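Local coordinates for protein short chain dehydrogenase/reductase (Acinetobacter baumannii, PDB 4IUY) that probably catalyses NAD(P)-dependent oxidation or reduction of a small-molecule substrate, as a Rossmann-fold member of the short-chain dehydrogenase/reductase family, at residues Gly158-Ser170 with Tyr178-Met192. Residues are numbered along the deposited sequence; the frame is centred on the assembly and turned at random.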
loop_
_atom_site.group_PDB
_atom_site.type_symbol
_atom_site.label_atom_id
_atom_site.label_comp_id
_atom_site.label_asym_id
_atom_site.label_seq_id
_atom_site.Cartn_x
_atom_site.Cartn_y
_atom_site.Cartn_z
ATOM N N GLY D 158 -1.600 -27.979 -3.620
ATOM C CA GLY D 158 -2.736 -27.262 -4.168
ATOM C C GLY D 158 -2.713 -25.745 -4.109
ATOM O O GLY D 158 -1.658 -25.119 -3.957
ATOM N N SER D 159 -3.896 -25.155 -4.276
ATOM C CA SER D 159 -4.051 -23.710 -4.338
ATOM C C SER D 159 -5.261 -23.246 -3.564
ATOM O O SER D 159 -6.290 -23.925 -3.489
ATOM C CB SER D 159 -4.172 -23.247 -5.790
ATOM O OG SER D 159 -2.983 -23.518 -6.508
ATOM N N ILE D 160 -5.125 -22.059 -3.009
ATOM C CA ILE D 160 -6.190 -21.381 -2.306
ATOM C C ILE D 160 -6.416 -19.998 -2.924
ATOM O O ILE D 160 -5.458 -19.274 -3.199
ATOM C CB ILE D 160 -5.855 -21.228 -0.832
ATOM C CG1 ILE D 160 -5.677 -22.608 -0.193
ATOM C CG2 ILE D 160 -6.945 -20.388 -0.133
ATOM C CD1 ILE D 160 -5.232 -22.559 1.258
ATOM N N ILE D 161 -7.675 -19.669 -3.175
ATOM C CA ILE D 161 -8.063 -18.378 -3.699
ATOM C C ILE D 161 -9.097 -17.753 -2.746
ATOM O O ILE D 161 -10.164 -18.343 -2.505
ATOM C CB ILE D 161 -8.683 -18.501 -5.106
ATOM C CG1 ILE D 161 -7.759 -19.251 -6.065
ATOM C CG2 ILE D 161 -9.077 -17.143 -5.663
ATOM C CD1 ILE D 161 -8.452 -19.554 -7.410
ATOM N N ASN D 162 -8.764 -16.591 -2.179
ATOM C CA ASN D 162 -9.689 -15.844 -1.328
ATOM C C ASN D 162 -10.390 -14.765 -2.108
ATOM O O ASN D 162 -9.758 -13.908 -2.717
ATOM C CB ASN D 162 -8.950 -15.211 -0.126
ATOM C CG ASN D 162 -8.425 -16.266 0.865
ATOM O OD1 ASN D 162 -9.099 -17.267 1.119
ATOM N ND2 ASN D 162 -7.229 -16.046 1.420
ATOM N N ILE D 163 -11.709 -14.795 -2.117
ATOM C CA ILE D 163 -12.389 -13.679 -2.722
ATOM C C ILE D 163 -12.501 -12.577 -1.685
ATOM O O ILE D 163 -13.211 -12.711 -0.677
ATOM C CB ILE D 163 -13.766 -14.036 -3.264
ATOM C CG1 ILE D 163 -13.684 -15.283 -4.137
ATOM C CG2 ILE D 163 -14.314 -12.849 -4.041
ATOM C CD1 ILE D 163 -12.687 -15.176 -5.242
ATOM N N THR D 164 -11.761 -11.496 -1.903
ATOM C CA THR D 164 -11.887 -10.363 -0.998
ATOM C C THR D 164 -12.866 -9.342 -1.587
ATOM O O THR D 164 -14.047 -9.630 -1.715
ATOM C CB THR D 164 -10.496 -9.761 -0.631
ATOM O OG1 THR D 164 -9.813 -9.257 -1.791
ATOM C CG2 THR D 164 -9.652 -10.844 0.055
ATOM N N SER D 165 -12.355 -8.173 -1.957
ATOM C CA SER D 165 -13.143 -7.018 -2.379
ATOM C C SER D 165 -12.172 -5.850 -2.488
ATOM O O SER D 165 -11.173 -5.792 -1.761
ATOM C CB SER D 165 -14.185 -6.667 -1.313
ATOM O OG SER D 165 -14.819 -5.422 -1.584
ATOM N N ILE D 166 -12.457 -4.899 -3.361
ATOM C CA ILE D 166 -11.634 -3.695 -3.399
ATOM C C ILE D 166 -11.786 -2.923 -2.102
ATOM O O ILE D 166 -10.976 -2.071 -1.775
ATOM C CB ILE D 166 -11.926 -2.801 -4.606
ATOM C CG1 ILE D 166 -13.383 -2.358 -4.629
ATOM C CG2 ILE D 166 -11.550 -3.506 -5.901
ATOM C CD1 ILE D 166 -13.652 -1.285 -5.739
ATOM N N LEU D 167 -12.832 -3.248 -1.354
ATOM C CA LEU D 167 -13.038 -2.668 -0.032
ATOM C C LEU D 167 -12.042 -3.166 1.011
ATOM O O LEU D 167 -12.071 -2.751 2.155
ATOM C CB LEU D 167 -14.465 -2.911 0.443
ATOM C CG LEU D 167 -15.462 -2.083 -0.382
ATOM C CD1 LEU D 167 -16.851 -2.291 0.126
ATOM C CD2 LEU D 167 -15.097 -0.573 -0.374
ATOM N N SER D 168 -11.165 -4.072 0.618
ATOM C CA SER D 168 -10.107 -4.491 1.511
ATOM C C SER D 168 -9.080 -3.344 1.620
ATOM O O SER D 168 -8.340 -3.282 2.584
ATOM C CB SER D 168 -9.466 -5.783 1.010
ATOM O OG SER D 168 -8.744 -5.559 -0.187
ATOM N N GLN D 169 -9.066 -2.426 0.642
ATOM C CA GLN D 169 -8.165 -1.266 0.702
ATOM C C GLN D 169 -8.872 0.069 0.491
ATOM O O GLN D 169 -8.404 1.082 0.949
ATOM C CB GLN D 169 -7.026 -1.383 -0.318
ATOM C CG GLN D 169 -6.142 -2.620 -0.180
ATOM C CD GLN D 169 -4.964 -2.598 -1.146
ATOM O OE1 GLN D 169 -5.131 -2.729 -2.364
ATOM N NE2 GLN D 169 -3.772 -2.417 -0.608
ATOM N N SER D 170 -9.975 0.067 -0.240
ATOM C CA SER D 170 -10.768 1.273 -0.418
ATOM C C SER D 170 -11.861 1.341 0.663
ATOM O O SER D 170 -12.153 0.354 1.351
ATOM C CB SER D 170 -11.425 1.262 -1.794
ATOM O OG SER D 170 -10.452 1.067 -2.797
ATOM N N TYR D 178 -17.595 -4.970 7.174
ATOM C CA TYR D 178 -17.189 -5.606 5.920
ATOM C C TYR D 178 -15.768 -5.159 5.512
ATOM O O TYR D 178 -14.933 -5.996 5.171
ATOM C CB TYR D 178 -18.208 -5.269 4.840
ATOM C CG TYR D 178 -17.995 -5.909 3.496
ATOM C CD1 TYR D 178 -18.584 -7.139 3.193
ATOM C CD2 TYR D 178 -17.251 -5.262 2.497
ATOM C CE1 TYR D 178 -18.428 -7.713 1.966
ATOM C CE2 TYR D 178 -17.092 -5.837 1.260
ATOM C CZ TYR D 178 -17.698 -7.065 0.998
ATOM O OH TYR D 178 -17.565 -7.660 -0.232
ATOM N N CYS D 179 -15.513 -3.850 5.530
ATOM C CA CYS D 179 -14.174 -3.308 5.233
ATOM C C CYS D 179 -13.112 -3.866 6.168
ATOM O O CYS D 179 -12.030 -4.241 5.720
ATOM C CB CYS D 179 -14.154 -1.772 5.315
ATOM S SG CYS D 179 -15.037 -0.998 3.925
ATOM N N ALA D 180 -13.408 -3.904 7.467
ATOM C CA ALA D 180 -12.427 -4.432 8.415
ATOM C C ALA D 180 -12.106 -5.911 8.103
ATOM O O ALA D 180 -10.938 -6.320 8.101
ATOM C CB ALA D 180 -12.911 -4.257 9.853
ATOM N N SER D 181 -13.149 -6.701 7.835
ATOM C CA SER D 181 -12.984 -8.129 7.619
ATOM C C SER D 181 -12.222 -8.408 6.322
ATOM O O SER D 181 -11.334 -9.276 6.288
ATOM C CB SER D 181 -14.349 -8.841 7.663
ATOM O OG SER D 181 -15.175 -8.461 6.571
ATOM N N LYS D 182 -12.544 -7.657 5.271
ATOM C CA LYS D 182 -11.857 -7.820 3.986
ATOM C C LYS D 182 -10.364 -7.440 4.037
ATOM O O LYS D 182 -9.526 -8.145 3.469
ATOM C CB LYS D 182 -12.561 -7.021 2.885
ATOM C CG LYS D 182 -13.935 -7.571 2.511
ATOM C CD LYS D 182 -13.916 -9.039 2.145
ATOM C CE LYS D 182 -15.261 -9.485 1.585
ATOM N NZ LYS D 182 -15.224 -10.876 0.967
ATOM N N ALA D 183 -10.032 -6.335 4.701
ATOM C CA ALA D 183 -8.621 -5.992 4.913
ATOM C C ALA D 183 -7.951 -7.090 5.747
ATOM O O ALA D 183 -6.782 -7.422 5.532
ATOM C CB ALA D 183 -8.475 -4.655 5.625
ATOM N N GLY D 184 -8.674 -7.618 6.728
ATOM C CA GLY D 184 -8.140 -8.715 7.514
ATOM C C GLY D 184 -7.822 -9.924 6.643
ATOM O O GLY D 184 -6.782 -10.552 6.802
ATOM N N LEU D 185 -8.755 -10.275 5.760
ATOM C CA LEU D 185 -8.585 -11.420 4.885
ATOM C C LEU D 185 -7.452 -11.180 3.888
ATOM O O LEU D 185 -6.639 -12.084 3.629
ATOM C CB LEU D 185 -9.887 -11.744 4.161
ATOM C CG LEU D 185 -9.876 -12.961 3.237
ATOM C CD1 LEU D 185 -9.466 -14.218 3.969
ATOM C CD2 LEU D 185 -11.212 -13.138 2.495
ATOM N N ARG D 186 -7.356 -9.948 3.392
ATOM C CA ARG D 186 -6.285 -9.595 2.458
ATOM C C ARG D 186 -4.911 -9.832 3.077
ATOM O O ARG D 186 -4.041 -10.447 2.463
ATOM C CB ARG D 186 -6.388 -8.136 1.998
ATOM C CG ARG D 186 -5.321 -7.758 0.973
ATOM C CD ARG D 186 -5.343 -6.254 0.663
ATOM N NE ARG D 186 -4.656 -6.006 -0.599
ATOM C CZ ARG D 186 -3.343 -5.834 -0.721
ATOM N NH1 ARG D 186 -2.552 -5.865 0.357
ATOM N NH2 ARG D 186 -2.817 -5.634 -1.926
ATOM N N HIS D 187 -4.703 -9.365 4.296
ATOM C CA HIS D 187 -3.388 -9.553 4.886
ATOM C C HIS D 187 -3.135 -11.017 5.279
ATOM O O HIS D 187 -1.989 -11.489 5.224
ATOM C CB HIS D 187 -3.181 -8.634 6.087
ATOM C CG HIS D 187 -1.756 -8.524 6.523
ATOM N ND1 HIS D 187 -0.709 -8.494 5.627
ATOM C CD2 HIS D 187 -1.204 -8.376 7.752
ATOM C CE1 HIS D 187 0.432 -8.365 6.286
ATOM N NE2 HIS D 187 0.159 -8.273 7.577
ATOM N N LEU D 188 -4.203 -11.717 5.663
ATOM C CA LEU D 188 -4.120 -13.132 6.017
ATOM C C LEU D 188 -3.705 -13.942 4.795
ATOM O O LEU D 188 -2.939 -14.892 4.904
ATOM C CB LEU D 188 -5.452 -13.644 6.577
ATOM C CG LEU D 188 -5.442 -15.096 7.105
ATOM C CD1 LEU D 188 -4.393 -15.237 8.194
ATOM C CD2 LEU D 188 -6.795 -15.528 7.625
ATOM N N THR D 189 -4.208 -13.545 3.634
ATOM C CA THR D 189 -3.792 -14.142 2.384
ATOM C C THR D 189 -2.253 -14.067 2.247
ATOM O O THR D 189 -1.589 -15.075 1.975
ATOM C CB THR D 189 -4.500 -13.456 1.192
ATOM O OG1 THR D 189 -5.924 -13.547 1.360
ATOM C CG2 THR D 189 -4.094 -14.083 -0.123
ATOM N N GLU D 190 -1.686 -12.894 2.501
ATOM C CA GLU D 190 -0.232 -12.712 2.445
ATOM C C GLU D 190 0.505 -13.559 3.469
ATOM O O GLU D 190 1.534 -14.184 3.151
ATOM C CB GLU D 190 0.128 -11.242 2.642
ATOM C CG GLU D 190 -0.526 -10.323 1.594
ATOM C CD GLU D 190 -0.322 -8.821 1.846
ATOM O OE1 GLU D 190 -0.717 -8.307 2.929
ATOM O OE2 GLU D 190 0.256 -8.163 0.949
ATOM N N VAL D 191 -0.013 -13.558 4.699
ATOM C CA VAL D 191 0.593 -14.312 5.802
ATOM C C VAL D 191 0.522 -15.829 5.536
ATOM O O VAL D 191 1.503 -16.542 5.719
ATOM C CB VAL D 191 -0.078 -13.951 7.168
ATOM C CG1 VAL D 191 0.444 -14.831 8.276
ATOM C CG2 VAL D 191 0.175 -12.487 7.514
HETATM N N MSE D 192 -0.633 -16.295 5.069
HETATM C CA MSE D 192 -0.806 -17.689 4.710
HETATM C C MSE D 192 0.123 -18.058 3.564
HETATM O O MSE D 192 0.697 -19.144 3.545
HETATM C CB MSE D 192 -2.242 -17.980 4.335
HETATM C CG MSE D 192 -3.223 -17.991 5.496
HETATM SE SE MSE D 192 -5.083 -18.170 4.819
HETATM C CE MSE D 192 -4.781 -19.561 3.503
#
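Lys182 reaches from its helix to the C-terminal end of strand 159-163, where its NZ donates to Thr164 O (3.2 Å) and more weakly to Ile163 O. This is the strand-to-helix half of a beta-alpha-beta unit in the Rossmann fold, completed by strand 202-208. Strand and helix axes run nearly antiparallel, at 162°. NZ approaches Thr164 O from above the carbonyl plane. Tyr178 and Lys182 form the YxxxK pair of the family, with Ser165 beside them. By analogy with relatives, these three residues probably belong to the active site. Ser165 OG lies at the edge of the Tyr178 ring, 3.7 Å from CE2, while Lys182 CG packs over one face, offset toward the rim. Tyr178 CG lies opposite the backbone N (chi1 -176°), which carries the ring to Ser165, and the Leu167 side chain crosses it at about a right angle. Leu167 CD1 touches Tyr178 CE2 at 3.7 Å. Ser165 OG is positioned by an ST turn, accepting from Leu167 N.

Next to this group, Leu185 CD2 packs on Thr164 CG2. The amide of Gln169 stacks on the guanidinium of Arg186, their planes 12° apart and NE2 over the centre. Glu262 ties this corner together: it forms a salt bridge with Arg186 NE and hydrogen bonds with Thr164 OG1 and Ser168 OG. Ser168 O meets Ala183 CB at 3.3 Å, where the chain passes close to the helix. His187 NE2 donates to Ser170 O of the second subunit, so the helix also takes part in the subunit interface.

Farther back along the strand, Ile160 CD1 meets CE of selenomethionine Met192. Between them and the Lys182 end, Asn162 bridges strand and helix. Its OD1 is held by Asn111 ND2. Its ND2 donates to Thr189 OG1 (2.8 Å), close to the amide plane, and that hydroxyl in turn donates to Leu185 O (2.8 Å).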